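DNA sulfur modification protein DndE (PDB 4LRV) takes part in DNA phosphorothioation, the sulfur modification of the DNA backbone, and probably binds DNA as part of that role. Local coordinates at the interface of chains A and B and the interface of chains A and C. Numbering follows the deposited sequence. Chains: chain A/B/C, DNA sulfur modification protein DndE.

Chain A stands between chains B and C, and the two contacts lie about 20 Å apart, measured between the centres of their C-alpha atoms. In both, the last turn of helix 11-23 and the threonine directly after it pack against one stretch of a neighbour: A:Leu20 and A:Thr24 against that around B:Leu59 in contact 1, C:Leu20 and C:Thr24 against that around A:Leu59 in contact 2. Residues from the chain's C-terminal tail join the helix side each time. Two unlike surfaces thus meet head to tail, an arrangement that suggests how copies could be chained together in the deposited eight-copy assembly.

Contact 1: the interface of chains A and B. Residues chain A 20, 24, 26, 105; chain B 6, 59-61, 65.
Methyl groups of two threonines meet across this boundary, CG2 of A:Thr24 lying 3.6 Å from CG2 of B:Thr65. The same A:Thr24 methyl also reaches CD1 of B:Leu61, at 3.7 Å, so it touches two apolar partners, a small and a larger one, both in chain B. Threonine suits the place because its two branches do different work. With OG1 set between the backbone N and the carbonyl carbon (chi1 70°), the hydroxyl turns back into its own chain and leaves the methyl for the neighbour. OG1 hydrogen-bonds to the carbonyl O of A:Leu20 at 2.6 Å, approaching from above the carbonyl plane, and accepts a hydrogen bond from the backbone N of A:Ile26 at 3.1 Å. These bonds tie the stretch after the helix to its last turn and fix the methyl's direction.

On either side the packing is aliphatic. CD1 of A:Leu20 touches CD2 of B:Leu61 at 3.6 Å, while CD1 of A:Ile26 meets CG2 of B:Thr65 at 3.8 Å, those two side chains crossing at about a right angle. Leucine and isoleucine offer branched, apolar ends that can meet methyl groups without needing a polar partner.

A:Leu105 can be followed outward from its backbone. Its CB rests 3.4 Å from the backbone O of B:Val60. Next, CG lies 3.9 Å from NH1 of the B:Arg6 guanidinium. At the tip, CD2 stays near the same B:Val60 oxygen and CZ of B:Arg6, but its approach to NH1 is too close to be trusted. B:Val60 CG1 lies over the rim of one face of that guanidinium, and B:Leu59 flanks the A:Leu105 backbone.

In the fold, chain A contributes the end of helix 11-23, the following turn, and a tail residue just beyond helix 87-103. Chain B answers with strand 6-7, the 59-60 loop, strand 61-62 and the middle of helix 63-67. This joins two copies of the protein and may serve assembly.

Contact 2: the interface of chains A and C. Residues chain A 11, 14, 58-59; chain C 20, 23-24, 109.
OE1 of A:Glu14, whose carboxylate lies against the methyl CG2 of C:Thr24, accepts two hydrogen bonds from A:Thr58. The backbone N comes in at 2.9 Å from OE1, 45° out of the carboxylate plane, and the hydroxyl OG1 lies 3.1 Å from OE1, on its syn lone pair. The other oxygen, OE2, takes a bond from the backbone N of A:Leu59 at 3.3 Å, from the syn side. Both oxygens therefore hold the 58-59 loop to the helix, a task suited to a two-oxygen acid on an extended chain. C:Thr24 CG2 is 3.5 Å from the carboxylate carbon CD and about as far from each oxygen. An alanine here removes both acceptor oxygens, and the 58-59 loop would probably be freer to shift, its donors left without these mates and the C:Thr24 methyl without its support.

That loop presents A:Leu59 tip to tip with C:Leu20, CD1 to CD1 at 3.5 Å, a compact apolar patch beside the polar one. A:Thr58 adds its methyl to C:Leu20, while its OG1 reaches water 1. This water lies over the centre of the C:Tyr23 ring and 2.8 Å from NZ of C:Lys109, so it links the two chains.

A:Arg11 leaves its helix with CG anti to the backbone N (chi1 174°) and bends at the next bond, bringing its guanidinium to C:Tyr23. The two planes stand 87° apart: CD1 of the ring lies over one guanidinium face, toward its rim, 3.5 Å from CZ, whereas NH2 lies in the ring plane at its edge. NH1 meets water 2 at 3.0 Å, and this water also bonds to the C:Tyr23 backbone O. Long arginine and broad tyrosine span the boundary.

Here the early turns of chain A's helix 11-23 and the loop before strand 61-62 meet the end of chain C's helix 11-23 and the residue after it, while C:Lys109 joins through water 1, in what may be an assembly contact.

Contact 1: the interface of chains A and B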
loop_
_atom_site.group_PDB
_atom_site.type_symbol
_atom_site.label_atom_id
_atom_site.label_comp_id
_atom_site.label_asym_id
_atom_site.label_seq_id
_atom_site.Cartn_x
_atom_site.Cartn_y
_atom_site.Cartn_z
ATOM N N LEU A 20 15.780 8.173 -8.973
ATOM C CA LEU A 20 14.723 8.629 -8.086
ATOM C C LEU A 20 14.319 7.492 -7.154
ATOM O O LEU A 20 14.151 7.696 -5.961
ATOM C CB LEU A 20 13.514 9.110 -8.886
ATOM C CG LEU A 20 12.304 9.543 -8.053
ATOM C CD1 LEU A 20 12.661 10.779 -7.233
ATOM C CD2 LEU A 20 11.082 9.787 -8.931
ATOM N N THR A 24 14.353 7.670 -3.177
ATOM C CA THR A 24 13.023 7.605 -2.624
ATOM C C THR A 24 12.607 6.139 -2.707
ATOM O O THR A 24 13.345 5.312 -3.235
ATOM C CB THR A 24 12.066 8.510 -3.418
ATOM O OG1 THR A 24 11.828 7.955 -4.715
ATOM C CG2 THR A 24 12.674 9.881 -3.610
ATOM N N ILE A 26 10.157 5.327 -4.475
ATOM C CA ILE A 26 9.222 5.369 -5.600
ATOM C C ILE A 26 9.675 4.520 -6.781
ATOM O O ILE A 26 10.750 4.730 -7.339
ATOM C CB ILE A 26 8.973 6.812 -6.062
ATOM C CG1 ILE A 26 8.580 7.687 -4.862
ATOM C CG2 ILE A 26 7.918 6.835 -7.163
ATOM C CD1 ILE A 26 8.790 9.190 -5.062
ATOM N N LEU A 105 13.930 17.482 -11.661
ATOM C CA LEU A 105 14.435 17.083 -10.347
ATOM C C LEU A 105 15.967 17.065 -10.321
ATOM O O LEU A 105 16.584 16.168 -9.739
ATOM C CB LEU A 105 13.871 15.715 -9.940
ATOM C CG LEU A 105 12.354 15.444 -10.005
ATOM C CD1 LEU A 105 12.060 13.961 -9.792
ATOM C CD2 LEU A 105 11.542 16.278 -9.015
ATOM N N ARG B 6 10.159 22.768 -2.917
ATOM C CA ARG B 6 11.217 21.914 -3.464
ATOM C C ARG B 6 12.562 22.201 -2.803
ATOM O O ARG B 6 12.886 23.353 -2.527
ATOM C CB ARG B 6 11.310 22.083 -4.987
ATOM C CG ARG B 6 9.961 21.880 -5.714
ATOM C CD ARG B 6 10.109 21.473 -7.185
ATOM N NE ARG B 6 10.783 20.181 -7.329
ATOM C CZ ARG B 6 11.981 20.025 -7.887
ATOM N NH1 ARG B 6 12.518 18.818 -7.959
ATOM N NH2 ARG B 6 12.646 21.069 -8.377
ATOM N N LEU B 59 19.974 15.755 -6.163
ATOM C CA LEU B 59 18.515 15.734 -6.302
ATOM C C LEU B 59 17.812 16.860 -5.572
ATOM O O LEU B 59 18.091 17.130 -4.396
ATOM C CB LEU B 59 17.918 14.381 -5.886
ATOM C CG LEU B 59 17.797 13.334 -7.005
ATOM C CD1 LEU B 59 19.105 12.576 -7.189
ATOM C CD2 LEU B 59 16.665 12.359 -6.742
ATOM N N VAL B 60 16.919 17.521 -6.304
ATOM C CA VAL B 60 15.908 18.388 -5.725
ATOM C C VAL B 60 14.617 17.581 -5.751
ATOM O O VAL B 60 14.240 17.058 -6.801
ATOM C CB VAL B 60 15.671 19.672 -6.560
ATOM C CG1 VAL B 60 14.690 20.581 -5.850
ATOM C CG2 VAL B 60 16.961 20.411 -6.820
ATOM N N LEU B 61 13.942 17.469 -4.612
ATOM C CA LEU B 61 12.697 16.713 -4.565
ATOM C C LEU B 61 11.575 17.536 -3.969
ATOM O O LEU B 61 11.813 18.429 -3.162
ATOM C CB LEU B 61 12.877 15.413 -3.772
ATOM C CG LEU B 61 13.939 14.422 -4.259
ATOM C CD1 LEU B 61 14.087 13.278 -3.272
ATOM C CD2 LEU B 61 13.607 13.894 -5.639
ATOM N N THR B 65 7.839 14.616 -1.092
ATOM C CA THR B 65 8.633 13.437 -1.425
ATOM C C THR B 65 9.657 13.168 -0.329
ATOM O O THR B 65 9.906 12.016 0.016
ATOM C CB THR B 65 9.359 13.581 -2.779
ATOM O OG1 THR B 65 8.435 14.014 -3.781
ATOM C CG2 THR B 65 9.972 12.257 -3.203
#

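Contact 2: the interface of chains A and C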
loop_
_atom_site.group_PDB
_atom_site.type_symbol
_atom_site.label_atom_id
_atom_site.label_comp_id
_atom_site.label_asym_id
_atom_site.label_seq_id
_atom_site.Cartn_x
_atom_site.Cartn_y
_atom_site.Cartn_z
ATOM N N ARG A 11 16.123 5.645 -22.918
ATOM C CA ARG A 11 17.155 5.207 -22.007
ATOM C C ARG A 11 17.431 6.327 -21.007
ATOM O O ARG A 11 17.429 6.098 -19.787
ATOM C CB ARG A 11 18.418 4.821 -22.784
ATOM C CG ARG A 11 19.617 4.472 -21.920
ATOM C CD ARG A 11 19.457 3.126 -21.242
ATOM N NE ARG A 11 20.648 2.799 -20.471
ATOM C CZ ARG A 11 20.703 2.716 -19.144
ATOM N NH1 ARG A 11 19.610 2.913 -18.404
ATOM N NH2 ARG A 11 21.864 2.418 -18.553
ATOM N N GLU A 14 14.643 6.319 -18.399
ATOM C CA GLU A 14 14.649 5.143 -17.531
ATOM C C GLU A 14 15.693 5.303 -16.437
ATOM O O GLU A 14 15.420 5.051 -15.262
ATOM C CB GLU A 14 14.913 3.856 -18.315
ATOM C CG GLU A 14 13.651 3.062 -18.649
ATOM C CD GLU A 14 13.942 1.642 -19.165
ATOM O OE1 GLU A 14 15.132 1.314 -19.403
ATOM O OE2 GLU A 14 12.971 0.851 -19.314
ATOM N N THR A 58 15.090 0.008 -21.959
ATOM C CA THR A 58 15.286 -1.419 -21.836
ATOM C C THR A 58 13.984 -2.214 -21.957
ATOM O O THR A 58 13.962 -3.282 -22.564
ATOM C CB THR A 58 15.934 -1.713 -20.477
ATOM O OG1 THR A 58 17.096 -0.891 -20.335
ATOM C CG2 THR A 58 16.324 -3.171 -20.351
ATOM N N LEU A 59 12.904 -1.688 -21.383
ATOM C CA LEU A 59 11.682 -2.466 -21.183
ATOM C C LEU A 59 10.487 -1.952 -21.962
ATOM O O LEU A 59 10.189 -0.764 -21.912
ATOM C CB LEU A 59 11.327 -2.491 -19.690
ATOM C CG LEU A 59 11.822 -3.669 -18.851
ATOM C CD1 LEU A 59 13.176 -4.188 -19.335
ATOM C CD2 LEU A 59 11.873 -3.294 -17.364
ATOM N N LEU C 20 18.529 -6.351 -15.298
ATOM C CA LEU C 20 17.371 -5.484 -15.482
ATOM C C LEU C 20 17.290 -4.433 -14.375
ATOM O O LEU C 20 16.927 -3.287 -14.622
ATOM C CB LEU C 20 16.089 -6.320 -15.511
ATOM C CG LEU C 20 15.108 -5.904 -16.595
ATOM C CD1 LEU C 20 15.791 -6.038 -17.948
ATOM C CD2 LEU C 20 13.857 -6.758 -16.544
ATOM N N TYR C 23 19.688 -1.413 -15.084
ATOM C CA TYR C 23 19.192 -0.445 -16.067
ATOM C C TYR C 23 17.973 0.337 -15.572
ATOM O O TYR C 23 17.913 1.556 -15.683
ATOM C CB TYR C 23 18.841 -1.141 -17.387
ATOM C CG TYR C 23 20.035 -1.638 -18.171
ATOM C CD1 TYR C 23 20.988 -0.752 -18.659
ATOM C CD2 TYR C 23 20.199 -2.995 -18.451
ATOM C CE1 TYR C 23 22.083 -1.197 -19.384
ATOM C CE2 TYR C 23 21.300 -3.450 -19.180
ATOM C CZ TYR C 23 22.233 -2.542 -19.640
ATOM O OH TYR C 23 23.324 -2.969 -20.365
ATOM N N THR C 24 16.983 -0.372 -15.056
ATOM C CA THR C 24 15.833 0.279 -14.469
ATOM C C THR C 24 16.081 0.109 -12.997
ATOM O O THR C 24 17.143 -0.372 -12.617
ATOM C CB THR C 24 14.516 -0.398 -14.888
ATOM O OG1 THR C 24 14.480 -1.744 -14.399
ATOM C CG2 THR C 24 14.377 -0.406 -16.402
ATOM N N LYS C 109 14.807 -1.949 -28.911
ATOM C CA LYS C 109 15.459 -0.643 -29.073
ATOM C C LYS C 109 15.219 -0.073 -30.466
ATOM O O LYS C 109 15.644 1.041 -30.771
ATOM C CB LYS C 109 16.964 -0.735 -28.771
ATOM C CG LYS C 109 17.286 -1.444 -27.462
ATOM C CD LYS C 109 18.775 -1.767 -27.333
ATOM C CE LYS C 109 19.069 -2.490 -26.025
ATOM N NZ LYS C 109 18.184 -2.001 -24.912
HETATM O O HOH W 1 18.965 -2.340 -22.202
HETATM O O HOH W 2 20.291 3.226 -15.475
#